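Local coordinates for 3-keto-5-aminohexanoate cleavage protein (Burkholderia xenovorans LB400, PDB 3E02) that binds zinc and probably cleaves 3-keto-5-aminohexanoate, as a TIM-barrel member of the beta-keto acid cleavage enzyme family, at residues Ala53-Pro61 with Lys132-Leu140. Residues are numbered along the deposited sequence; the frame is centred on the assembly and turned at random.
Sequences ARDPLNGRP and KFDWERPYL. With EDO (1,2-ethanediol), chain H; EDO (1,2-ethanediol), chain E; EDO (1,2-ethanediol), chain I.
Trp135 lies against the loop Asn58-Pro61 and gives its indole N-H to a backbone carbonyl there: NE1 to Asn58 O is 2.9 Å, bent to 145° at the hydrogen. The oxygen sits at the ring edge, near the indole plane, yet the donor stands well above the carbonyl plane. One indole face takes Arg60, whose CA lies 3.8 Å from the centroid of the six-membered ring; CG of Glu136 covers the opposite face. In one of two modelled conformers the Arg60 guanidinium lies near Trp135 CB. Pro61 CD packs obliquely against Trp135 CZ3, 3.8 Å away.

Asn58 CB rests over the face of the Phe133 ring, 3.8 Å from its centroid, a CH-pi contact. With chi1 at 69°, the Asn58 amide is turned back so that OD1 accepts Arg60 N at 3.0 Å, closing an Asx turn across Asn58-Arg60. Arg54 NH1 braces the loop through Gly59 O (2.9 Å), while its NE bonds Thr15 OG1. The contact thus joins the loop of a beta-hairpin, running from the strand that carries zinc ligands His50 and His52, to the loop that leads into helix 136-142, at the C-terminal (zinc-site) end of the TIM barrel.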
ATOM      1  N   ALA A  53      12.262  34.584  -9.258  1.00 34.80           N
ATOM      2  CA  ALA A  53      13.000  35.841  -9.143  1.00 33.95           C
ATOM      3  C   ALA A  53      12.802  36.372  -7.733  1.00 33.49           C
ATOM      4  O   ALA A  53      11.802  36.056  -7.063  1.00 33.25           O
ATOM      5  CB  ALA A  53      12.492  36.886 -10.166  1.00 33.19           C
ATOM      6  N   ARG A  54      13.748  37.211  -7.318  1.00 34.31           N
ATOM      7  CA  ARG A  54      13.724  37.875  -6.032  1.00 34.11           C
ATOM      8  C   ARG A  54      14.165  39.322  -6.197  1.00 34.27           C
ATOM      9  O   ARG A  54      14.965  39.639  -7.089  1.00 34.78           O
ATOM     10  CB  ARG A  54      14.683  37.184  -5.057  1.00 32.82           C
ATOM     11  CG  ARG A  54      14.263  35.804  -4.622  1.00 34.54           C
ATOM     12  CD  ARG A  54      15.290  35.183  -3.691  1.00 33.10           C
ATOM     13  NE  ARG A  54      14.864  33.848  -3.260  1.00 32.73           N
ATOM     14  CZ  ARG A  54      14.073  33.585  -2.223  1.00 33.19           C
ATOM     15  NH1 ARG A  54      13.535  34.542  -1.494  1.00 32.74           N
ATOM     16  NH2 ARG A  54      13.775  32.321  -1.935  1.00 34.36           N
ATOM     17  N   ASP A  55      13.661  40.177  -5.311  1.00 34.57           N
ATOM     18  CA  ASP A  55      14.081  41.574  -5.242  1.00 35.72           C
ATOM     19  C   ASP A  55      15.605  41.529  -5.029  1.00 35.52           C
ATOM     20  O   ASP A  55      16.055  40.903  -4.052  1.00 33.58           O
ATOM     21  CB  ASP A  55      13.381  42.265  -4.071  1.00 36.42           C
ATOM     22  CG  ASP A  55      13.779  43.716  -3.915  1.00 39.09           C
ATOM     23  OD1 ASP A  55      14.968  44.011  -3.683  1.00 38.36           O
ATOM     24  OD2 ASP A  55      12.877  44.566  -3.975  1.00 41.47           O
ATOM     25  N   PRO A  56      16.393  42.144  -5.945  1.00 36.15           N
ATOM     26  CA  PRO A  56      17.870  42.088  -5.829  1.00 36.53           C
ATOM     27  C   PRO A  56      18.504  42.676  -4.555  1.00 36.40           C
ATOM     28  O   PRO A  56      19.609  42.278  -4.207  1.00 37.14           O
ATOM     29  CB  PRO A  56      18.354  42.875  -7.058  1.00 36.98           C
ATOM     30  CG  PRO A  56      17.206  42.931  -7.970  1.00 38.82           C
ATOM     31  CD  PRO A  56      15.987  42.920  -7.138  1.00 36.93           C
ATOM     32  N   LEU A  57      17.808  43.586  -3.875  1.00 36.80           N
ATOM     33  CA  LEU A  57      18.327  44.232  -2.667  1.00 37.28           C
ATOM     34  C   LEU A  57      18.000  43.498  -1.378  1.00 37.03           C
ATOM     35  O   LEU A  57      18.844  43.430  -0.500  1.00 38.94           O
ATOM     36  CB  LEU A  57      17.825  45.665  -2.579  1.00 38.23           C
ATOM     37  CG  LEU A  57      18.311  46.597  -3.698  1.00 42.15           C
ATOM     38  CD1 LEU A  57      17.715  47.959  -3.495  1.00 41.51           C
ATOM     39  CD2 LEU A  57      19.829  46.702  -3.765  1.00 45.13           C
ATOM     40  N   ASN A  58      16.796  42.952  -1.258  1.00 34.76           N
ATOM     41  CA  ASN A  58      16.381  42.293  -0.010  1.00 33.97           C
ATOM     42  C   ASN A  58      15.893  40.852  -0.132  1.00 33.74           C
ATOM     43  O   ASN A  58      15.475  40.277   0.861  1.00 33.73           O
ATOM     44  CB  ASN A  58      15.352  43.185   0.735  1.00 32.70           C
ATOM     45  CG  ASN A  58      14.005  43.294   0.018  1.00 33.23           C
ATOM     46  OD1 ASN A  58      13.654  42.483  -0.833  1.00 33.93           O
ATOM     47  ND2 ASN A  58      13.240  44.302   0.384  1.00 34.99           N
ATOM     48  N   GLY A  59      15.935  40.275  -1.330  1.00 33.55           N
ATOM     49  CA  GLY A  59      15.505  38.902  -1.540  1.00 34.32           C
ATOM     50  C   GLY A  59      14.015  38.588  -1.497  1.00 34.50           C
ATOM     51  O   GLY A  59      13.655  37.411  -1.600  1.00 34.28           O
ATOM     52  N   ARG A  60      13.148  39.600  -1.368  1.00 35.31           N
ATOM     53  CA  ARG A  60      11.692  39.397  -1.324  0.50 35.17           C
ATOM     54  C   ARG A  60      11.236  38.755  -2.644  1.00 35.13           C
ATOM     55  O   ARG A  60      11.643  39.218  -3.708  1.00 35.48           O
ATOM     56  CB  ARG A  60      10.959  40.736  -1.124  0.50 35.38           C
ATOM     57  CG  ARG A  60       9.449  40.613  -0.876  0.50 36.03           C
ATOM     58  CD  ARG A  60       8.695  41.940  -0.997  0.50 36.90           C
ATOM     59  NE  ARG A  60       8.691  42.773   0.209  0.50 39.86           N
ATOM     60  CZ  ARG A  60       9.407  43.884   0.443  0.50 42.23           C
ATOM     61  NH1 ARG A  60      10.282  44.395  -0.441  0.50 41.98           N
ATOM     62  NH2 ARG A  60       9.236  44.514   1.609  0.50 41.19           N
ATOM     63  N   PRO A  61      10.409  37.682  -2.585  1.00 34.17           N
ATOM     64  CA  PRO A  61       9.933  37.106  -3.853  1.00 34.30           C
ATOM     65  C   PRO A  61       9.280  38.121  -4.788  1.00 35.20           C
ATOM     66  O   PRO A  61       8.582  39.021  -4.321  1.00 35.15           O
ATOM     67  CB  PRO A  61       8.899  36.081  -3.393  1.00 34.28           C
ATOM     68  CG  PRO A  61       9.410  35.615  -2.100  1.00 34.22           C
ATOM     69  CD  PRO A  61       9.921  36.881  -1.445  1.00 34.13           C
ATOM     70  N   LYS A 132      17.337  39.515   8.991  1.00 30.55           N
ATOM     71  CA  LYS A 132      18.089  40.540   8.266  1.00 31.52           C
ATOM     72  C   LYS A 132      17.202  41.654   7.703  1.00 31.62           C
ATOM     73  O   LYS A 132      17.577  42.825   7.771  1.00 30.80           O
ATOM     74  CB  LYS A 132      18.924  39.896   7.139  1.00 31.28           C
ATOM     75  CG  LYS A 132      19.912  40.839   6.450  1.00 32.21           C
ATOM     76  CD  LYS A 132      20.776  40.097   5.459  1.00 32.77           C
ATOM     77  CE  LYS A 132      21.734  41.045   4.754  1.00 35.20           C
ATOM     78  NZ  LYS A 132      22.553  40.261   3.789  1.00 35.55           N
ATOM     79  N   PHE A 133      16.051  41.275   7.152  1.00 30.90           N
ATOM     80  CA  PHE A 133      15.111  42.214   6.514  1.00 31.92           C
ATOM     81  C   PHE A 133      13.732  42.161   7.172  1.00 32.31           C
ATOM     82  O   PHE A 133      13.288  41.091   7.620  1.00 32.75           O
ATOM     83  CB  PHE A 133      14.986  41.913   5.019  1.00 32.24           C
ATOM     84  CG  PHE A 133      16.296  41.946   4.279  1.00 31.24           C
ATOM     85  CD1 PHE A 133      16.920  43.165   4.002  1.00 33.42           C
ATOM     86  CD2 PHE A 133      16.902  40.763   3.842  1.00 32.56           C
ATOM     87  CE1 PHE A 133      18.135  43.208   3.311  1.00 33.71           C
ATOM     88  CE2 PHE A 133      18.121  40.796   3.133  1.00 31.18           C
ATOM     89  CZ  PHE A 133      18.737  42.016   2.878  1.00 34.46           C
ATOM     90  N   ASP A 134      13.061  43.318   7.179  1.00 32.11           N
ATOM     91  CA  ASP A 134      11.750  43.507   7.808  1.00 34.12           C
ATOM     92  C   ASP A 134      10.649  42.630   7.257  1.00 33.01           C
ATOM     93  O   ASP A 134       9.741  42.300   7.996  1.00 32.52           O
ATOM     94  CB  ASP A 134      11.247  44.958   7.656  1.00 34.58           C
ATOM     95  CG  ASP A 134      12.030  45.947   8.457  1.00 42.06           C
ATOM     96  OD1 ASP A 134      12.844  45.542   9.325  1.00 44.38           O
ATOM     97  OD2 ASP A 134      11.811  47.153   8.213  1.00 43.23           O
ATOM     98  N   TRP A 135      10.711  42.310   5.968  1.00 32.55           N
ATOM     99  CA  TRP A 135       9.674  41.484   5.320  1.00 32.60           C
ATOM    100  C   TRP A 135       9.644  40.008   5.693  1.00 32.27           C
ATOM    101  O   TRP A 135       8.602  39.365   5.535  1.00 32.76           O
ATOM    102  CB  TRP A 135       9.774  41.582   3.782  1.00 32.56           C
ATOM    103  CG  TRP A 135      10.973  40.914   3.190  1.00 30.41           C
ATOM    104  CD1 TRP A 135      12.172  41.484   2.944  1.00 32.36           C
ATOM    105  CD2 TRP A 135      11.083  39.547   2.774  1.00 29.29           C
ATOM    106  NE1 TRP A 135      13.027  40.578   2.406  1.00 31.61           N
ATOM    107  CE2 TRP A 135      12.391  39.372   2.284  1.00 31.29           C
ATOM    108  CE3 TRP A 135      10.195  38.455   2.755  1.00 31.49           C
ATOM    109  CZ2 TRP A 135      12.845  38.151   1.788  1.00 31.00           C
ATOM    110  CZ3 TRP A 135      10.635  37.246   2.258  1.00 30.70           C
ATOM    111  CH2 TRP A 135      11.952  37.100   1.775  1.00 31.99           C
ATOM    112  N   GLU A 136      10.753  39.476   6.207  1.00 32.54           N
ATOM    113  CA  GLU A 136      10.902  38.027   6.395  1.00 32.14           C
ATOM    114  C   GLU A 136      10.010  37.422   7.457  1.00 33.62           C
ATOM    115  O   GLU A 136       9.272  36.477   7.164  1.00 32.61           O
ATOM    116  CB  GLU A 136      12.367  37.643   6.652  1.00 32.38           C
ATOM    117  CG  GLU A 136      13.330  38.053   5.563  1.00 31.33           C
ATOM    118  CD  GLU A 136      14.747  37.675   5.923  1.00 31.27           C
ATOM    119  OE1 GLU A 136      15.088  36.493   5.820  1.00 31.62           O
ATOM    120  OE2 GLU A 136      15.505  38.561   6.337  1.00 31.16           O
ATOM    121  N   ARG A 137      10.034  37.965   8.674  1.00 34.15           N
ATOM    122  CA  ARG A 137       9.194  37.396   9.736  1.00 36.27           C
ATOM    123  C   ARG A 137       7.677  37.483   9.420  1.00 35.75           C
ATOM    124  O   ARG A 137       6.987  36.474   9.573  1.00 36.22           O
ATOM    125  CB  ARG A 137       9.525  37.953  11.121  1.00 36.01           C
ATOM    126  CG  ARG A 137       8.987  37.067  12.238  1.00 40.53           C
ATOM    127  CD  ARG A 137       9.085  37.692  13.632  1.00 41.81           C
ATOM    128  NE  ARG A 137      10.421  37.691  14.237  1.00 49.49           N
ATOM    129  CZ  ARG A 137      11.069  36.605  14.687  1.00 53.10           C
ATOM    130  NH1 ARG A 137      10.547  35.379  14.592  1.00 54.29           N
ATOM    131  NH2 ARG A 137      12.283  36.743  15.232  1.00 52.43           N
ATOM    132  N   PRO A 138       7.164  38.655   8.994  1.00 35.35           N
ATOM    133  CA  PRO A 138       5.740  38.759   8.619  1.00 35.86           C
ATOM    134  C   PRO A 138       5.328  37.820   7.474  1.00 34.62           C
ATOM    135  O   PRO A 138       4.231  37.273   7.509  1.00 34.45           O
ATOM    136  CB  PRO A 138       5.585  40.227   8.211  1.00 36.21           C
ATOM    137  CG  PRO A 138       6.692  40.921   8.842  1.00 37.57           C
ATOM    138  CD  PRO A 138       7.822  39.977   8.904  1.00 36.91           C
ATOM    139  N   TYR A 139       6.219  37.627   6.501  1.00 34.60           N
ATOM    140  CA  TYR A 139       6.004  36.700   5.383  1.00 35.00           C
ATOM    141  C   TYR A 139       5.794  35.274   5.889  1.00 34.24           C
ATOM    142  O   TYR A 139       4.804  34.643   5.565  1.00 34.07           O
ATOM    143  CB  TYR A 139       7.192  36.748   4.420  1.00 34.82           C
ATOM    144  CG  TYR A 139       7.110  35.837   3.216  1.00 35.45           C
ATOM    145  CD1 TYR A 139       6.254  36.130   2.147  1.00 36.93           C
ATOM    146  CD2 TYR A 139       7.925  34.706   3.115  1.00 33.85           C
ATOM    147  CE1 TYR A 139       6.200  35.292   1.018  1.00 38.15           C
ATOM    148  CE2 TYR A 139       7.879  33.875   1.999  1.00 31.78           C
ATOM    149  CZ  TYR A 139       7.016  34.169   0.956  1.00 37.55           C
ATOM    150  OH  TYR A 139       6.988  33.358  -0.148  1.00 38.48           O
ATOM    151  N   LEU A 140       6.716  34.797   6.717  1.00 33.44           N
ATOM    152  CA  LEU A 140       6.628  33.450   7.284  1.00 33.87           C
ATOM    153  C   LEU A 140       5.408  33.285   8.208  1.00 33.91           C
ATOM    154  O   LEU A 140       4.647  32.319   8.069  1.00 33.66           O
ATOM    155  CB  LEU A 140       7.925  33.093   8.030  1.00 34.20           C
ATOM    156  CG  LEU A 140       9.216  33.071   7.197  1.00 34.56           C
ATOM    157  CD1 LEU A 140      10.448  32.982   8.118  1.00 33.55           C
ATOM    158  CD2 LEU A 140       9.243  31.970   6.143  1.00 31.51           C
TER
HETATM  159  C1  EDO H 317       2.862  35.276   3.033  1.00 36.50           C
HETATM  160  O1  EDO H 317       2.677  35.581   4.423  1.00 27.48           O
HETATM  161  C2  EDO H 317       1.551  35.103   2.264  1.00 39.77           C
HETATM  162  O2  EDO H 317       0.388  35.467   3.023  1.00 45.13           O
HETATM  163  C1  EDO E 314      14.225  41.179  13.921  1.00 47.73           C
HETATM  164  O1  EDO E 314      15.616  40.910  13.865  1.00 44.53           O
HETATM  165  C2  EDO E 314      13.498  39.901  14.298  1.00 48.80           C
HETATM  166  O2  EDO E 314      12.158  39.980  13.810  1.00 51.95           O
HETATM  167  C1  EDO I 318      21.591  41.576  -1.778  1.00 64.68           C
HETATM  168  O1  EDO I 318      21.657  40.836  -3.001  1.00 64.62           O
HETATM  169  C2  EDO I 318      21.038  40.675  -0.687  1.00 64.21           C
HETATM  170  O2  EDO I 318      21.909  39.542  -0.548  1.00 63.83           O